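Local coordinates for protein arylalkylamine N-Acetyltransferase like 5b (Aedes aegypti, PDB 4FD4) that probably transfers acyl groups from acyl-CoA, such as acetyl-CoA, to the amine of arylalkylamines such as serotonin, as a GNAT-family N-acyltransferase, at residues Ser6-Ala12 / Val61-Ser67; Val20-Arg26 / Lys71-Ile77; Gly144-Gln149 / Leu175-Met181. All blocks are in the same frame, centred on the assembly; numbering follows the deposited sequence.

Contact 1: residues Ser6-Ala12 / Val61-Ser67; sequences SIVLRVA and VVVAEDS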
loop_
_atom_site.group_PDB
_atom_site.type_symbol
_atom_site.label_atom_id
_atom_site.label_comp_id
_atom_site.label_asym_id
_atom_site.label_seq_id
_atom_site.Cartn_x
_atom_site.Cartn_y
_atom_site.Cartn_z
ATOM N N SER A 6 -12.209 -12.234 20.367
ATOM C CA SER A 6 -10.955 -11.532 20.138
ATOM C C SER A 6 -10.605 -11.547 18.644
ATOM O O SER A 6 -11.291 -12.184 17.837
ATOM C CB SER A 6 -9.829 -12.144 20.968
ATOM O OG SER A 6 -8.760 -11.221 21.121
ATOM N N ILE A 7 -9.550 -10.830 18.278
ATOM C CA ILE A 7 -9.253 -10.564 16.872
ATOM C C ILE A 7 -8.094 -11.433 16.376
ATOM O O ILE A 7 -7.053 -11.504 17.028
ATOM C CB ILE A 7 -8.945 -9.068 16.647
ATOM C CG1 ILE A 7 -10.208 -8.234 16.871
ATOM C CG2 ILE A 7 -8.397 -8.824 15.245
ATOM C CD1 ILE A 7 -11.414 -8.716 16.079
ATOM N N VAL A 8 -8.286 -12.103 15.238
ATOM C CA VAL A 8 -7.269 -13.008 14.688
ATOM C C VAL A 8 -6.502 -12.346 13.543
ATOM O O VAL A 8 -7.114 -11.797 12.637
ATOM C CB VAL A 8 -7.915 -14.273 14.117
ATOM C CG1 VAL A 8 -6.858 -15.167 13.455
ATOM C CG2 VAL A 8 -8.678 -15.036 15.196
ATOM N N LEU A 9 -5.175 -12.404 13.566
ATOM C CA LEU A 9 -4.406 -11.966 12.400
ATOM C C LEU A 9 -3.888 -13.190 11.670
ATOM O O LEU A 9 -3.357 -14.103 12.305
ATOM C CB LEU A 9 -3.211 -11.110 12.813
ATOM C CG LEU A 9 -3.402 -9.673 13.300
ATOM C CD1 LEU A 9 -3.154 -8.692 12.189
ATOM C CD2 LEU A 9 -4.757 -9.444 13.964
ATOM N N ARG A 10 -4.020 -13.213 10.345
ATOM C CA ARG A 10 -3.470 -14.328 9.579
ATOM C C ARG A 10 -3.362 -13.989 8.103
ATOM O O ARG A 10 -3.891 -12.985 7.654
ATOM C CB ARG A 10 -4.348 -15.562 9.738
ATOM C CG ARG A 10 -5.781 -15.319 9.254
ATOM C CD ARG A 10 -6.649 -16.509 9.517
ATOM N NE ARG A 10 -8.039 -16.281 9.109
ATOM C CZ ARG A 10 -8.478 -16.361 7.858
ATOM N NH1 ARG A 10 -7.644 -16.648 6.855
ATOM N NH2 ARG A 10 -9.761 -16.136 7.609
ATOM N N VAL A 11 -2.695 -14.846 7.344
ATOM C CA VAL A 11 -2.589 -14.654 5.906
ATOM C C VAL A 11 -3.903 -15.087 5.235
ATOM O O VAL A 11 -4.515 -16.087 5.634
ATOM C CB VAL A 11 -1.345 -15.416 5.354
ATOM C CG1 VAL A 11 -1.408 -15.562 3.843
ATOM C CG2 VAL A 11 -0.047 -14.691 5.774
ATOM N N ALA A 12 -4.362 -14.313 4.253
ATOM C CA ALA A 12 -5.589 -14.659 3.527
ATOM C C ALA A 12 -5.333 -15.834 2.580
ATOM O O ALA A 12 -4.284 -15.895 1.945
ATOM C CB ALA A 12 -6.102 -13.457 2.756
ATOM N N VAL A 61 -0.971 -11.285 1.708
ATOM C CA VAL A 61 -2.121 -10.499 2.135
ATOM C C VAL A 61 -2.496 -10.940 3.538
ATOM O O VAL A 61 -2.809 -12.108 3.771
ATOM C CB VAL A 61 -3.311 -10.650 1.163
ATOM C CG1 VAL A 61 -4.560 -10.012 1.734
ATOM C CG2 VAL A 61 -2.965 -10.017 -0.182
ATOM N N VAL A 62 -2.417 -10.008 4.482
ATOM C CA VAL A 62 -2.718 -10.317 5.870
ATOM C C VAL A 62 -4.051 -9.680 6.239
ATOM O O VAL A 62 -4.313 -8.529 5.900
ATOM C CB VAL A 62 -1.652 -9.785 6.844
ATOM C CG1 VAL A 62 -2.049 -10.116 8.287
ATOM C CG2 VAL A 62 -0.280 -10.355 6.525
ATOM N N VAL A 63 -4.888 -10.432 6.943
ATOM C CA VAL A 63 -6.176 -9.927 7.340
ATOM C C VAL A 63 -6.284 -9.992 8.847
ATOM O O VAL A 63 -5.655 -10.845 9.512
ATOM C CB VAL A 63 -7.328 -10.701 6.690
ATOM C CG1 VAL A 63 -7.403 -10.405 5.185
ATOM C CG2 VAL A 63 -7.163 -12.190 6.947
ATOM N N ALA A 64 -7.045 -9.040 9.365
ATOM C CA ALA A 64 -7.466 -9.035 10.761
ATOM C C ALA A 64 -8.952 -9.366 10.713
ATOM O O ALA A 64 -9.744 -8.691 10.019
ATOM C CB ALA A 64 -7.238 -7.671 11.387
ATOM N N GLU A 65 -9.312 -10.416 11.447
ATOM C CA GLU A 65 -10.626 -11.036 11.377
ATOM C C GLU A 65 -11.288 -11.031 12.756
ATOM O O GLU A 65 -10.645 -11.307 13.769
ATOM C CB GLU A 65 -10.445 -12.482 10.899
ATOM C CG GLU A 65 -11.697 -13.331 10.778
ATOM C CD GLU A 65 -11.378 -14.755 10.310
ATOM O OE1 GLU A 65 -12.179 -15.333 9.540
ATOM O OE2 GLU A 65 -10.321 -15.296 10.708
ATOM N N ASP A 66 -12.574 -10.705 12.785
ATOM C CA ASP A 66 -13.387 -10.819 13.994
ATOM C C ASP A 66 -14.044 -12.196 13.945
ATOM O O ASP A 66 -15.142 -12.348 13.408
ATOM C CB ASP A 66 -14.445 -9.708 14.010
ATOM C CG ASP A 66 -15.344 -9.749 15.250
ATOM O OD1 ASP A 66 -15.531 -10.836 15.835
ATOM O OD2 ASP A 66 -15.884 -8.688 15.620
ATOM N N SER A 67 -13.359 -13.204 14.480
ATOM C CA SER A 67 -13.820 -14.587 14.355
ATOM C C SER A 67 -15.224 -14.793 14.923
ATOM O O SER A 67 -15.985 -15.621 14.424
ATOM C CB SER A 67 -12.833 -15.553 15.015
ATOM O OG SER A 67 -12.751 -15.329 16.411
HETATM O O HOH W 1 -2.480 -14.026 0.953
#

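Contact 2: residues Val20-Arg26 / Lys71-Ile77; sequences VREILHR and KFIGVSI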
loop_
_atom_site.group_PDB
_atom_site.type_symbol
_atom_site.label_atom_id
_atom_site.label_comp_id
_atom_site.label_asym_id
_atom_site.label_seq_id
_atom_site.Cartn_x
_atom_site.Cartn_y
_atom_site.Cartn_z
ATOM N N VAL A 20 -11.491 -10.640 0.620
ATOM C CA VAL A 20 -10.447 -9.618 0.601
ATOM C C VAL A 20 -11.018 -8.475 -0.230
ATOM O O VAL A 20 -10.987 -7.308 0.181
ATOM C CB VAL A 20 -9.120 -10.151 0.017
ATOM C CG1 VAL A 20 -8.074 -9.040 -0.064
ATOM C CG2 VAL A 20 -8.583 -11.323 0.876
ATOM N N ARG A 21 -11.638 -8.829 -1.355
ATOM C CA ARG A 21 -12.200 -7.807 -2.223
ATOM C C ARG A 21 -13.131 -6.941 -1.371
ATOM O O ARG A 21 -13.056 -5.691 -1.391
ATOM C CB ARG A 21 -12.948 -8.447 -3.413
ATOM C CG ARG A 21 -13.242 -7.492 -4.583
ATOM C CD ARG A 21 -14.323 -8.043 -5.540
ATOM N NE ARG A 21 -13.942 -9.299 -6.186
ATOM C CZ ARG A 21 -13.276 -9.388 -7.337
ATOM N NH1 ARG A 21 -12.907 -8.286 -7.983
ATOM N NH2 ARG A 21 -12.975 -10.580 -7.847
ATOM N N GLU A 22 -14.025 -7.549 -0.623
ATOM C CA GLU A 22 -14.988 -6.763 0.132
ATOM C C GLU A 22 -14.334 -5.835 1.106
ATOM O O GLU A 22 -14.741 -4.721 1.186
ATOM C CB GLU A 22 -16.008 -7.602 0.885
ATOM C CG GLU A 22 -17.127 -6.765 1.552
ATOM C CD GLU A 22 -16.800 -6.195 2.978
ATOM O OE1 GLU A 22 -16.052 -6.795 3.765
ATOM O OE2 GLU A 22 -17.351 -5.144 3.330
ATOM N N ILE A 23 -13.341 -6.303 1.863
ATOM C CA ILE A 23 -12.780 -5.398 2.851
ATOM C C ILE A 23 -12.131 -4.215 2.128
ATOM O O ILE A 23 -12.233 -3.057 2.579
ATOM C CB ILE A 23 -11.846 -6.113 3.886
ATOM C CG1 ILE A 23 -11.363 -5.127 4.956
ATOM C CG2 ILE A 23 -10.711 -6.849 3.195
ATOM C CD1 ILE A 23 -12.391 -4.846 6.040
ATOM N N LEU A 24 -11.528 -4.480 0.964
ATOM C CA LEU A 24 -10.894 -3.388 0.234
ATOM C C LEU A 24 -11.952 -2.378 -0.195
ATOM O O LEU A 24 -11.757 -1.171 -0.076
ATOM C CB LEU A 24 -10.117 -3.894 -0.998
ATOM C CG LEU A 24 -8.814 -4.653 -0.727
ATOM C CD1 LEU A 24 -8.246 -5.199 -2.051
ATOM C CD2 LEU A 24 -7.779 -3.778 -0.013
ATOM N N HIS A 25 -13.079 -2.874 -0.686
ATOM C CA HIS A 25 -14.148 -1.971 -1.112
ATOM C C HIS A 25 -14.606 -1.128 0.079
ATOM O O HIS A 25 -14.944 0.040 -0.076
ATOM C CB HIS A 25 -15.356 -2.773 -1.601
ATOM C CG HIS A 25 -15.362 -3.063 -3.069
ATOM N ND1 HIS A 25 -16.325 -2.549 -3.920
ATOM C CD2 HIS A 25 -14.566 -3.843 -3.832
ATOM C CE1 HIS A 25 -16.104 -2.993 -5.142
ATOM N NE2 HIS A 25 -15.043 -3.780 -5.123
ATOM N N ARG A 26 -14.615 -1.723 1.271
ATOM C CA ARG A 26 -15.370 -1.121 2.385
ATOM C C ARG A 26 -14.570 -0.087 3.162
ATOM O O ARG A 26 -15.068 0.997 3.465
ATOM C CB ARG A 26 -15.882 -2.211 3.342
ATOM C CG ARG A 26 -17.005 -1.756 4.282
ATOM C CD ARG A 26 -17.447 -2.874 5.226
ATOM N NE ARG A 26 -16.557 -3.001 6.379
ATOM C CZ ARG A 26 -16.030 -4.144 6.811
ATOM N NH1 ARG A 26 -15.227 -4.151 7.879
ATOM N NH2 ARG A 26 -16.299 -5.283 6.182
ATOM N N LYS A 71 -15.830 -12.081 10.160
ATOM C CA LYS A 71 -15.769 -10.834 9.399
ATOM C C LYS A 71 -14.353 -10.249 9.376
ATOM O O LYS A 71 -13.689 -10.180 10.414
ATOM C CB LYS A 71 -16.734 -9.822 10.032
ATOM C CG LYS A 71 -16.598 -8.388 9.543
ATOM C CD LYS A 71 -17.425 -7.447 10.423
ATOM C CE LYS A 71 -17.396 -6.013 9.904
ATOM N NZ LYS A 71 -18.251 -5.116 10.739
ATOM N N PHE A 72 -13.888 -9.824 8.202
ATOM C CA PHE A 72 -12.614 -9.120 8.134
ATOM C C PHE A 72 -12.814 -7.689 8.655
ATOM O O PHE A 72 -13.846 -7.060 8.402
ATOM C CB PHE A 72 -12.074 -9.082 6.699
ATOM C CG PHE A 72 -11.589 -10.414 6.180
ATOM C CD1 PHE A 72 -11.364 -11.485 7.042
ATOM C CD2 PHE A 72 -11.342 -10.591 4.816
ATOM C CE1 PHE A 72 -10.920 -12.707 6.552
ATOM C CE2 PHE A 72 -10.895 -11.808 4.325
ATOM C CZ PHE A 72 -10.685 -12.868 5.186
ATOM N N ILE A 73 -11.826 -7.166 9.367
ATOM C CA ILE A 73 -11.915 -5.806 9.874
ATOM C C ILE A 73 -10.602 -5.067 9.674
ATOM O O ILE A 73 -10.451 -3.912 10.080
ATOM C CB ILE A 73 -12.274 -5.786 11.371
ATOM C CG1 ILE A 73 -11.231 -6.581 12.158
ATOM C CG2 ILE A 73 -13.667 -6.357 11.580
ATOM C CD1 ILE A 73 -11.336 -6.416 13.654
ATOM N N GLY A 74 -9.632 -5.746 9.073
ATOM C CA GLY A 74 -8.421 -5.049 8.676
ATOM C C GLY A 74 -7.722 -5.823 7.575
ATOM O O GLY A 74 -7.947 -7.028 7.429
ATOM N N VAL A 75 -6.878 -5.149 6.806
ATOM C CA VAL A 75 -6.152 -5.851 5.736
ATOM C C VAL A 75 -4.861 -5.115 5.423
ATOM O O VAL A 75 -4.785 -3.890 5.546
ATOM C CB VAL A 75 -7.024 -5.999 4.468
ATOM C CG1 VAL A 75 -7.467 -4.612 3.975
ATOM C CG2 VAL A 75 -6.271 -6.790 3.314
ATOM N N SER A 76 -3.826 -5.872 5.063
ATOM C CA SER A 76 -2.565 -5.293 4.626
ATOM C C SER A 76 -2.056 -6.100 3.443
ATOM O O SER A 76 -2.006 -7.327 3.490
ATOM C CB SER A 76 -1.519 -5.293 5.734
ATOM O OG SER A 76 -0.290 -4.764 5.234
ATOM N N ILE A 77 -1.667 -5.403 2.393
ATOM C CA ILE A 77 -1.198 -6.082 1.196
ATOM C C ILE A 77 0.216 -5.624 0.891
ATOM O O ILE A 77 0.509 -4.420 0.851
ATOM C CB ILE A 77 -2.145 -5.851 0.015
ATOM C CG1 ILE A 77 -3.544 -6.359 0.396
ATOM C CG2 ILE A 77 -1.622 -6.548 -1.247
ATOM C CD1 ILE A 77 -4.523 -6.395 -0.733
#

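Contact 3: residues Gly144-Gln149 / Leu175-Met181; sequences GQRLLQ and LAEKLGM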
loop_
_atom_site.group_PDB
_atom_site.type_symbol
_atom_site.label_atom_id
_atom_site.label_comp_id
_atom_site.label_asym_id
_atom_site.label_seq_id
_atom_site.Cartn_x
_atom_site.Cartn_y
_atom_site.Cartn_z
ATOM N N GLY A 144 -3.755 -1.537 13.627
ATOM C CA GLY A 144 -2.797 -1.061 12.646
ATOM C C GLY A 144 -1.416 -1.567 12.987
ATOM O O GLY A 144 -0.689 -2.094 12.123
ATOM N N GLN A 145 -1.046 -1.426 14.259
ATOM C CA GLN A 145 0.291 -1.834 14.674
ATOM C C GLN A 145 0.450 -3.342 14.542
ATOM O O GLN A 145 1.512 -3.817 14.148
ATOM C CB GLN A 145 0.614 -1.371 16.102
ATOM C CG GLN A 145 2.002 -1.809 16.588
ATOM C CD GLN A 145 2.306 -1.384 18.025
ATOM O OE1 GLN A 145 1.533 -0.652 18.649
ATOM N NE2 GLN A 145 3.446 -1.844 18.550
ATOM N N ARG A 146 -0.601 -4.099 14.854
ATOM C CA ARG A 146 -0.527 -5.563 14.737
ATOM C C ARG A 146 -0.441 -6.039 13.290
ATOM O O ARG A 146 0.270 -7.008 12.994
ATOM C CB ARG A 146 -1.684 -6.235 15.471
ATOM C CG ARG A 146 -1.539 -6.196 16.990
ATOM C CD ARG A 146 -2.847 -6.556 17.658
ATOM N NE ARG A 146 -3.192 -7.962 17.500
ATOM C CZ ARG A 146 -4.372 -8.479 17.834
ATOM N NH1 ARG A 146 -5.316 -7.697 18.352
ATOM N NH2 ARG A 146 -4.606 -9.770 17.654
ATOM N N LEU A 147 -1.147 -5.357 12.388
ATOM C CA LEU A 147 -1.036 -5.661 10.950
ATOM C C LEU A 147 0.366 -5.389 10.428
ATOM O O LEU A 147 0.968 -6.246 9.767
ATOM C CB LEU A 147 -2.041 -4.850 10.134
ATOM C CG LEU A 147 -3.466 -5.378 10.099
ATOM C CD1 LEU A 147 -4.394 -4.355 9.432
ATOM C CD2 LEU A 147 -3.498 -6.723 9.359
ATOM N N LEU A 148 0.891 -4.199 10.715
ATOM C CA LEU A 148 2.223 -3.839 10.235
ATOM C C LEU A 148 3.272 -4.747 10.854
ATOM O O LEU A 148 4.208 -5.178 10.188
ATOM C CB LEU A 148 2.541 -2.376 10.573
ATOM C CG LEU A 148 3.388 -1.499 9.639
ATOM C CD1 LEU A 148 4.311 -0.581 10.439
ATOM C CD2 LEU A 148 4.171 -2.272 8.580
ATOM N N GLN A 149 3.135 -5.029 12.140
ATOM C CA GLN A 149 4.100 -5.904 12.801
ATOM C C GLN A 149 4.025 -7.295 12.201
ATOM O O GLN A 149 5.040 -7.969 12.063
ATOM C CB GLN A 149 3.844 -6.007 14.301
ATOM C CG GLN A 149 4.880 -6.899 14.988
ATOM C CD GLN A 149 6.236 -6.228 15.011
ATOM O OE1 GLN A 149 6.369 -5.124 15.530
ATOM N NE2 GLN A 149 7.236 -6.863 14.406
ATOM N N LEU A 175 3.006 4.966 12.882
ATOM C CA LEU A 175 3.253 3.554 13.144
ATOM C C LEU A 175 4.607 3.177 12.590
ATOM O O LEU A 175 5.447 2.630 13.306
ATOM C CB LEU A 175 2.189 2.703 12.470
ATOM C CG LEU A 175 0.772 2.785 13.020
ATOM C CD1 LEU A 175 -0.201 2.104 12.073
ATOM C CD2 LEU A 175 0.710 2.142 14.397
ATOM N N ALA A 176 4.807 3.479 11.307
ATOM C CA ALA A 176 6.057 3.146 10.630
ATOM C C ALA A 176 7.240 3.610 11.468
ATOM O O ALA A 176 8.165 2.838 11.759
ATOM C CB ALA A 176 6.098 3.781 9.256
ATOM N N GLU A 177 7.205 4.875 11.864
ATOM C CA GLU A 177 8.266 5.435 12.690
ATOM C C GLU A 177 8.387 4.668 14.001
ATOM O O GLU A 177 9.484 4.264 14.387
ATOM C CB GLU A 177 8.023 6.932 12.933
ATOM C CG GLU A 177 8.748 7.832 11.929
ATOM C CD GLU A 177 7.960 9.082 11.554
ATOM O OE1 GLU A 177 6.978 9.418 12.255
ATOM O OE2 GLU A 177 8.326 9.724 10.546
ATOM N N LYS A 178 7.253 4.451 14.664
ATOM C CA LYS A 178 7.214 3.702 15.921
ATOM C C LYS A 178 7.858 2.324 15.801
ATOM O O LYS A 178 8.610 1.900 16.687
ATOM C CB LYS A 178 5.771 3.552 16.419
ATOM C CG LYS A 178 5.639 2.693 17.675
ATOM C CD LYS A 178 4.186 2.632 18.166
ATOM C CE LYS A 178 4.119 2.446 19.686
ATOM N NZ LYS A 178 3.607 1.105 20.102
ATOM N N LEU A 179 7.562 1.622 14.710
ATOM C CA LEU A 179 8.066 0.261 14.541
ATOM C C LEU A 179 9.445 0.238 13.884
ATOM O O LEU A 179 9.860 -0.786 13.328
ATOM C CB LEU A 179 7.071 -0.624 13.777
ATOM C CG LEU A 179 5.789 -1.081 14.498
ATOM C CD1 LEU A 179 4.819 0.070 14.706
ATOM C CD2 LEU A 179 5.096 -2.206 13.721
ATOM N N GLY A 180 10.145 1.371 13.952
ATOM C CA GLY A 180 11.551 1.430 13.593
ATOM C C GLY A 180 11.855 1.731 12.139
ATOM O O GLY A 180 12.988 1.544 11.686
ATOM N N MET A 181 10.852 2.195 11.403
ATOM C CA MET A 181 11.043 2.564 10.005
ATOM C C MET A 181 11.459 4.034 9.886
ATOM O O MET A 181 10.877 4.906 10.533
ATOM C CB MET A 181 9.763 2.297 9.205
ATOM C CG MET A 181 9.258 0.855 9.315
ATOM S SD MET A 181 7.828 0.517 8.266
ATOM C CE MET A 181 8.605 0.374 6.658
#

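Contact 1: residues Ser6-Ala12 / Val61-Ser67
Strand 7-11 lies antiparallel to strand 61-66, their axes 4.6 Å apart at closest and 156° between their directions, with Val8 facing Glu65 and Arg10 facing Val63 as hydrogen-bonded pairs. Each of these pairs is tied by two backbone bonds, and Ala12 N adds one more, to Val61 O at 2.7 Å. Between them Leu9 with Ala64 and Val11 with Val62 form non-hydrogen-bonded pairs.

Arg10 and Glu65 carry the polar side of the contact. The Arg10 side chain leaves the backbone with CG between N and the carbonyl carbon (chi1 60°) and then runs extended to NE, which carries the guanidinium to Glu65 of the next hydrogen-bonded pair, on the same face. There it forms a side-on salt bridge: Arg10 NE reaches Glu65 OE2 at 3.0 Å and Arg10 NH2 reaches Glu65 OE1 at 3.2 Å. Both oxygens lie in the guanidinium plane, yet they are approached from above the carboxylate plane, since the two planes are turned 56° apart. Val63 CG2 covers one face of the guanidinium and also touches Arg10 CG at 4.1 Å. A long arginine suits this place because its aliphatic part can lie on valine while its head pairs with the buried Glu65. Glu16 is a second acid for Arg10 NH2 and probably helps to fix the head.

The face carrying Leu9 and Ala64 is largely apolar. Leu9 CD2 rests on Ala64 CB at 4.0 Å, the small alanine leaving room for the leucine branch, and Ile7 CG2 touches the same methyl.

Strand 7-11 is one edge of the GNAT sheet, with strand 71-81 beyond 61-66; helix 143-158 packs on Leu9 and Val62, whereas Val20 of helix 17-28 meets Ala12 and Val61.

Contact 2: residues Val20-Arg26 / Lys71-Ile77
Ile23 is set against Phe72 and Val75 by a chi1 of -176°, which turns CG1 anti to the backbone N and leaves CG2 between N and the carbonyl carbon. This is helix-on-sheet packing in the GNAT fold: helix 20-26 crosses strand 71-77 almost at a right angle (93°), their axes 8.7 Å apart at closest.

A beta-branched isoleucine fills the angle between Phe72 and Val75: Ile23 CG2 lies on Val75 CB at 4.0 Å, while Ile23 CD1, at the end of the other branch, reaches Phe72 O at 3.5 Å. One turn earlier, the backbone N of Val20 lies at the edge of the Phe72 ring, near its plane, and Val20 CG2 approaches Phe72 CE2. Leu24 extends the apolar layer along the strand, with CD2 against Val75 CG1 and CD1 against Ile77 CD1, both at 4.1 Å. Ile73 and Gly74, which together face Ala64 of the neighbouring strand, form a classic beta bulge.

At the polar end of the contact Arg26 bends at chi3 and spreads its guanidinium between several partners. Its NH2 forms a salt bridge with Glu22, one turn back on the same helix, meeting the syn lone pair of OE2, and Asp135 pairs with NH1; these acids probably ease the nearness of Lys71, whose CE lies over one guanidinium face. Arg26 NH1 also donates to Phe72 O at 3.3 Å, a long but fairly straight bond of 166°, with the carbonyl oxygen near the guanidinium plane.

Contact 3: residues Gly144-Gln149 / Leu175-Met181
Gln145 and Leu148 face Leu175 and Leu179 where helix 143-158 passes the end of helix 170-178. Helix 143-158 follows strand 126-134 in the GNAT fold, and the turn leading into it at Gly144 probably binds the acyl-CoA pyrophosphate, as in GNAT relatives. The Gln145 side chain leaves its helix with CG anti to the backbone N (chi1 179°), an extended chain that passes Leu175 and Leu179 before its amide reaches Lys178. Gln145 CB touches Leu175 CD2 at 3.9 Å, and CG lies against Leu179 CD1 at the same distance. At the tip, OE1 accepts a bond from Lys178 NZ at 3.1 Å, with the ammonium above the amide carbonyl plane. Glutamine suits this partly exposed place, giving methylenes to the leucines and an oxygen to the lysine.

Deeper in, Leu148 CD1 reaches Leu179 CD2 at 3.7 Å, the two leucines lying alongside and pointing opposite ways. The same Leu148 methyl approaches Ala176 CA and Met181 SD. Having no side chain, Gly144 lets Leu175 CD1 come down on its backbone, 4.0 Å from Gly144 C.

The helix closes in a Schellman motif whose C-prime residue, Gly180, takes a positive phi, a conformation glycine adopts without strain; Met181 N bonds Ala176 O at 2.8 Å. Beyond it, Leu179 and Met181 touch Met152 of helix 143-158, while Cys213 and Lys215 of strand 209-216 touch Met181.

Contacts 1 and 2 are neighbours, their centres about 10 Å apart, because strands 61-66 and 71-81 lie side by side: Ala64 O probably bonds Ile73 N at 2.7 Å. The sheet they share carries helix 17-28 on one face and helix 143-158 on the other. Contact 3 lies farther off, its centre about 17 Å from contact 1's and 19 Å from contact 2's, but helix 143-158 bridges the gap. Arg146 NH2 probably bonds Ile7 O at 3.1 Å, and Leu147 packs CD2 against Leu9 CD1 (3.5 Å) and CD1 against Val75 N (3.7 Å). The start of that helix, in contact 3, probably lies next to the acyl-CoA pyrophosphate, as in GNAT relatives.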